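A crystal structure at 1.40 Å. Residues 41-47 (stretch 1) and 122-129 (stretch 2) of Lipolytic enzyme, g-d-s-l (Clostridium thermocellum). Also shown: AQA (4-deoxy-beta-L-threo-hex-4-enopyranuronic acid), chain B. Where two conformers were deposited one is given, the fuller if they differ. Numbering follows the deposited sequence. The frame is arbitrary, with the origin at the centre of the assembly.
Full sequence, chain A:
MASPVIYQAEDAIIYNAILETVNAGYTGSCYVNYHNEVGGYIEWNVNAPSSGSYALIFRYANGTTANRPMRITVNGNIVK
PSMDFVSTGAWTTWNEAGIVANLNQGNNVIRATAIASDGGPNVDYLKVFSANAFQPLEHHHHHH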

ATOM      1  N   TYR A  41      -0.912 -10.219  -2.091  1.00  7.15           N
ATOM      2  CA  TYR A  41      -0.817  -8.864  -2.601  1.00  7.47           C
ATOM      3  C   TYR A  41      -2.100  -8.086  -2.539  1.00  7.30           C
ATOM      4  O   TYR A  41      -3.183  -8.656  -2.426  1.00  7.22           O
ATOM      5  CB  TYR A  41      -0.253  -8.818  -4.034  1.00  8.21           C
ATOM      6  CG  TYR A  41      -1.098  -9.435  -5.140  1.00  9.13           C
ATOM      7  CD1 TYR A  41      -2.211  -8.765  -5.668  1.00  9.11           C
ATOM      8  CD2 TYR A  41      -0.735 -10.655  -5.704  1.00 10.75           C
ATOM      9  CE1 TYR A  41      -2.972  -9.338  -6.711  1.00 10.23           C
ATOM     10  CE2 TYR A  41      -1.472 -11.219  -6.743  1.00 11.55           C
ATOM     11  CZ  TYR A  41      -2.581 -10.560  -7.238  1.00 10.65           C
ATOM     12  OH  TYR A  41      -3.304 -11.152  -8.262  1.00 13.78           O
ATOM     13  N   ILE A  42      -1.953  -6.766  -2.607  0.50  7.11           N
ATOM     14  CA  ILE A  42      -3.067  -5.839  -2.760  0.50  7.79           C
ATOM     15  C   ILE A  42      -2.779  -4.986  -3.989  0.50  7.63           C
ATOM     16  O   ILE A  42      -1.644  -4.544  -4.205  0.50  7.68           O
ATOM     17  CB  ILE A  42      -3.268  -4.938  -1.513  0.50  7.64           C
ATOM     18  CG1 ILE A  42      -2.074  -3.995  -1.315  0.50  8.24           C
ATOM     19  CG2 ILE A  42      -3.538  -5.794  -0.283  0.50  8.51           C
ATOM     20  CD1 ILE A  42      -2.104  -3.200  -0.020  0.50  8.22           C
ATOM     21  N   GLU A  43      -3.808  -4.774  -4.801  1.00  8.00           N
ATOM     22  CA  GLU A  43      -3.658  -4.051  -6.051  1.00  8.30           C
ATOM     23  C   GLU A  43      -4.780  -3.051  -6.203  1.00  8.60           C
ATOM     24  O   GLU A  43      -5.944  -3.382  -5.994  1.00  9.25           O
ATOM     25  CB  GLU A  43      -3.678  -5.041  -7.207  1.00  8.74           C
ATOM     26  CG  GLU A  43      -3.513  -4.424  -8.567  1.00  9.57           C
ATOM     27  CD  GLU A  43      -3.380  -5.484  -9.622  1.00 10.41           C
ATOM     28  OE1 GLU A  43      -2.276  -6.052  -9.756  1.00  9.47           O
ATOM     29  OE2 GLU A  43      -4.378  -5.749 -10.337  1.00 12.37           O
ATOM     30  N   TRP A  44      -4.427  -1.828  -6.581  1.00  8.65           N
ATOM     31  CA  TRP A  44      -5.425  -0.824  -6.885  1.00  8.60           C
ATOM     32  C   TRP A  44      -5.259  -0.303  -8.297  1.00  8.81           C
ATOM     33  O   TRP A  44      -4.142  -0.209  -8.819  1.00  8.98           O
ATOM     34  CB  TRP A  44      -5.300   0.366  -5.941  1.00  8.71           C
ATOM     35  CG  TRP A  44      -5.879   0.202  -4.578  1.00  8.94           C
ATOM     36  CD1 TRP A  44      -7.191   0.326  -4.216  1.00  9.73           C
ATOM     37  CD2 TRP A  44      -5.150  -0.033  -3.371  1.00  8.42           C
ATOM     38  NE1 TRP A  44      -7.324   0.163  -2.858  1.00  9.65           N
ATOM     39  CE2 TRP A  44      -6.086  -0.057  -2.316  1.00  8.79           C
ATOM     40  CE3 TRP A  44      -3.794  -0.233  -3.080  1.00  9.51           C
ATOM     41  CZ2 TRP A  44      -5.716  -0.265  -0.997  1.00  9.63           C
ATOM     42  CZ3 TRP A  44      -3.428  -0.444  -1.763  1.00  9.19           C
ATOM     43  CH2 TRP A  44      -4.388  -0.460  -0.740  1.00  8.86           C
ATOM     44  N   ASN A  45      -6.393   0.045  -8.901  1.00  9.20           N
ATOM     45  CA  ASN A  45      -6.418   0.788 -10.147  1.00 10.09           C
ATOM     46  C   ASN A  45      -6.463   2.275  -9.829  1.00 10.24           C
ATOM     47  O   ASN A  45      -7.482   2.808  -9.393  1.00 11.16           O
ATOM     48  CB  ASN A  45      -7.620   0.354 -10.986  1.00 10.26           C
ATOM     49  CG  ASN A  45      -7.441  -1.020 -11.571  1.00 11.78           C
ATOM     50  OD1 ASN A  45      -6.414  -1.321 -12.173  1.00 11.74           O
ATOM     51  ND2 ASN A  45      -8.459  -1.866 -11.413  1.00 15.45           N
ATOM     52  N   VAL A  46      -5.321   2.929 -10.017  1.00  9.66           N
ATOM     53  CA  VAL A  46      -5.127   4.307  -9.579  1.00 10.16           C
ATOM     54  C   VAL A  46      -5.148   5.248 -10.772  1.00 10.47           C
ATOM     55  O   VAL A  46      -4.424   5.049 -11.744  1.00 10.55           O
ATOM     56  CB  VAL A  46      -3.799   4.435  -8.790  1.00  9.76           C
ATOM     57  CG1 VAL A  46      -3.465   5.898  -8.465  1.00  9.87           C
ATOM     58  CG2 VAL A  46      -3.895   3.645  -7.498  1.00  9.95           C
ATOM     59  N   ASN A  47      -6.011   6.257 -10.678  1.00 11.33           N
ATOM     60  CA  ASN A  47      -6.110   7.276 -11.712  1.00 12.42           C
ATOM     61  C   ASN A  47      -5.045   8.352 -11.541  1.00 12.86           C
ATOM     62  O   ASN A  47      -4.795   8.814 -10.431  1.00 13.64           O
ATOM     63  CB  ASN A  47      -7.499   7.919 -11.671  1.00 12.95           C
ATOM     64  CG  ASN A  47      -7.638   9.081 -12.639  1.00 14.18           C
ATOM     65  OD1 ASN A  47      -7.758  10.235 -12.232  1.00 17.63           O
ATOM     66  ND2 ASN A  47      -7.614   8.776 -13.921  1.00 13.57           N
ATOM     67  N   ASN A 122      -0.664  -4.998   7.875  1.00  6.54           N
ATOM     68  CA  ASN A 122      -2.073  -4.660   7.681  1.00  6.80           C
ATOM     69  C   ASN A 122      -2.145  -3.305   7.002  1.00  6.81           C
ATOM     70  O   ASN A 122      -1.414  -2.382   7.375  1.00  7.24           O
ATOM     71  CB  ASN A 122      -2.821  -4.633   9.004  1.00  6.76           C
ATOM     72  CG  ASN A 122      -3.039  -6.014   9.580  1.00  7.20           C
ATOM     73  OD1 ASN A 122      -2.864  -7.029   8.904  1.00  8.95           O
ATOM     74  ND2 ASN A 122      -3.437  -6.063  10.855  1.00  9.37           N
ATOM     75  N   VAL A 123      -3.000  -3.180   5.989  1.00  6.47           N
ATOM     76  CA  VAL A 123      -3.038  -1.961   5.164  1.00  7.02           C
ATOM     77  C   VAL A 123      -4.443  -1.361   5.145  1.00  6.83           C
ATOM     78  O   VAL A 123      -5.424  -2.013   4.733  1.00  6.99           O
ATOM     79  CB  VAL A 123      -2.544  -2.210   3.716  1.00  6.97           C
ATOM     80  CG1 VAL A 123      -2.660  -0.944   2.896  1.00  7.18           C
ATOM     81  CG2 VAL A 123      -1.084  -2.700   3.720  1.00  7.78           C
ATOM     82  N   ASP A 124      -4.534  -0.120   5.608  1.00  7.42           N
ATOM     83  CA  ASP A 124      -5.797   0.588   5.732  1.00  7.50           C
ATOM     84  C   ASP A 124      -6.266   1.155   4.391  1.00  7.89           C
ATOM     85  O   ASP A 124      -7.445   1.026   4.020  1.00  7.43           O
ATOM     86  CB  ASP A 124      -5.607   1.725   6.744  1.00  7.23           C
ATOM     87  CG  ASP A 124      -6.892   2.427   7.097  1.00  9.28           C
ATOM     88  OD1 ASP A 124      -7.968   1.802   7.016  1.00  8.22           O
ATOM     89  OD2 ASP A 124      -6.814   3.610   7.495  1.00  9.69           O
ATOM     90  N   TYR A 125      -5.343   1.799   3.684  1.00  8.27           N
ATOM     91  CA  TYR A 125      -5.618   2.432   2.399  1.00  8.36           C
ATOM     92  C   TYR A 125      -4.331   2.829   1.707  1.00  8.28           C
ATOM     93  O   TYR A 125      -3.248   2.777   2.306  1.00  8.22           O
ATOM     94  CB  TYR A 125      -6.526   3.664   2.559  1.00  9.30           C
ATOM     95  CG  TYR A 125      -6.005   4.808   3.410  1.00  9.65           C
ATOM     96  CD1 TYR A 125      -4.900   5.568   3.010  1.00  8.98           C
ATOM     97  CD2 TYR A 125      -6.672   5.185   4.566  1.00 10.25           C
ATOM     98  CE1 TYR A 125      -4.448   6.644   3.776  1.00  9.53           C
ATOM     99  CE2 TYR A 125      -6.236   6.259   5.329  1.00 10.56           C
ATOM    100  CZ  TYR A 125      -5.122   6.981   4.927  1.00 10.24           C
ATOM    101  OH  TYR A 125      -4.671   8.049   5.674  1.00 12.41           O
ATOM    102  N   LEU A 126      -4.470   3.219   0.444  1.00  8.52           N
ATOM    103  CA  LEU A 126      -3.417   3.860  -0.315  1.00  9.21           C
ATOM    104  C   LEU A 126      -3.896   5.269  -0.624  1.00  9.56           C
ATOM    105  O   LEU A 126      -4.985   5.452  -1.156  1.00  9.54           O
ATOM    106  CB  LEU A 126      -3.157   3.092  -1.613  1.00  8.98           C
ATOM    107  CG  LEU A 126      -2.261   3.762  -2.659  1.00 10.48           C
ATOM    108  CD1 LEU A 126      -0.824   3.886  -2.177  1.00 12.76           C
ATOM    109  CD2 LEU A 126      -2.324   3.005  -3.977  1.00 10.92           C
ATOM    110  N   LYS A 127      -3.080   6.256  -0.279  1.00  9.47           N
ATOM    111  CA  LYS A 127      -3.370   7.661  -0.533  1.00 10.26           C
ATOM    112  C   LYS A 127      -2.452   8.132  -1.649  1.00  9.90           C
ATOM    113  O   LYS A 127      -1.243   7.909  -1.599  1.00 10.00           O
ATOM    114  CB  LYS A 127      -3.107   8.451   0.743  1.00 10.81           C
ATOM    115  CG  LYS A 127      -3.263   9.968   0.625  1.00 13.05           C
ATOM    116  CD  LYS A 127      -2.890  10.618   1.957  1.00 17.35           C
ATOM    117  CE  LYS A 127      -3.075  12.120   1.951  1.00 21.01           C
ATOM    118  NZ  LYS A 127      -2.791  12.676   3.302  1.00 23.26           N
ATOM    119  N   VAL A 128      -3.028   8.788  -2.655  1.00  9.74           N
ATOM    120  CA  VAL A 128      -2.287   9.193  -3.845  1.00 10.09           C
ATOM    121  C   VAL A 128      -2.498  10.680  -4.069  1.00 10.64           C
ATOM    122  O   VAL A 128      -3.630  11.168  -4.070  1.00 10.56           O
ATOM    123  CB  VAL A 128      -2.730   8.383  -5.106  1.00  9.68           C
ATOM    124  CG1 VAL A 128      -1.939   8.767  -6.359  1.00 11.17           C
ATOM    125  CG2 VAL A 128      -2.593   6.883  -4.842  1.00 10.28           C
ATOM    126  N   PHE A 129      -1.397  11.400  -4.252  1.00 11.70           N
ATOM    127  CA  PHE A 129      -1.483  12.816  -4.590  1.00 12.60           C
ATOM    128  C   PHE A 129      -0.314  13.230  -5.458  1.00 12.87           C
ATOM    129  O   PHE A 129       0.731  12.575  -5.480  1.00 11.63           O
ATOM    130  CB  PHE A 129      -1.642  13.713  -3.346  1.00 13.31           C
ATOM    131  CG  PHE A 129      -0.556  13.563  -2.315  1.00 14.49           C
ATOM    132  CD1 PHE A 129      -0.667  12.626  -1.294  1.00 14.94           C
ATOM    133  CD2 PHE A 129       0.560  14.398  -2.334  1.00 15.08           C
ATOM    134  CE1 PHE A 129       0.333  12.500  -0.328  1.00 17.03           C
ATOM    135  CE2 PHE A 129       1.564  14.274  -1.379  1.00 16.45           C
ATOM    136  CZ  PHE A 129       1.444  13.330  -0.370  1.00 15.75           C
TER
HETATM  137  O6A AQA B   2       0.404 -11.270  11.956  1.00 15.19           O
HETATM  138  C6  AQA B   2      -0.571 -10.644  11.454  1.00 16.56           C
HETATM  139  O6B AQA B   2      -0.614 -10.329  10.237  1.00 16.51           O
HETATM  140  C5  AQA B   2      -1.587 -10.295  12.243  1.00 16.81           C
HETATM  141  O5  AQA B   2      -1.475 -10.654  13.651  1.00 18.59           O
HETATM  142  C4  AQA B   2      -2.653  -9.615  11.760  1.00 17.67           C
HETATM  143  C3  AQA B   2      -3.892  -9.430  12.614  1.00 18.65           C
HETATM  144  O3  AQA B   2      -4.657  -8.291  12.197  1.00 17.80           O
HETATM  145  C2  AQA B   2      -3.438  -9.254  14.058  1.00 19.05           C
HETATM  146  O2  AQA B   2      -4.558  -9.098  14.932  1.00 18.01           O
HETATM  147  C1  AQA B   2      -2.619 -10.466  14.492  1.00 19.93           C

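Both stretches are β-strands, and they run in nearly the same direction, their N-to-C axes 18° apart. The axes come no closer than 9.0 Å; the CA atoms of Ile 42 and Val 123 are 8.8 Å apart, those of Trp 44 and Leu 126 8.3 Å, and those of Val 46 and Val 128 8.1 Å. That spacing is too wide for backbone pairing, and no hydrogen bond crosses the contact; side chains fill the gap, burying 288 Å² in total.

Trp 44 covers the most surface, 67 Å², and Leu 126 follows with 59 Å². Leu 126 CB lies 3.7 Å from the centroid of the six-membered ring of Trp 44 and 19° off the ring normal, so its C-H groups meet the π face; the closest atoms are Leu 126 CB and Trp 44 CZ3, 3.5 Å apart. At the ring edge, Trp 44 CH2 meets Val 123 CG1 at 4.1 Å. The indole NE1 of Trp 44 is hydrogen-bonded elsewhere in the structure, and the ring atoms that meet stretch 2 are carbons.

Val 46, with 46 Å², bridges two partners: its CG2 is 3.9 Å from Leu 126 CD2, and its CG1 3.9 Å from Val 128 CG2. Toward the start of the strands, Ile 42 CD1 touches Val 123 CG1 at 3.7 Å. Alternation explains the pattern in stretch 1: Ile 42, Trp 44 and Val 46 point toward stretch 2, whereas Glu 43 points away.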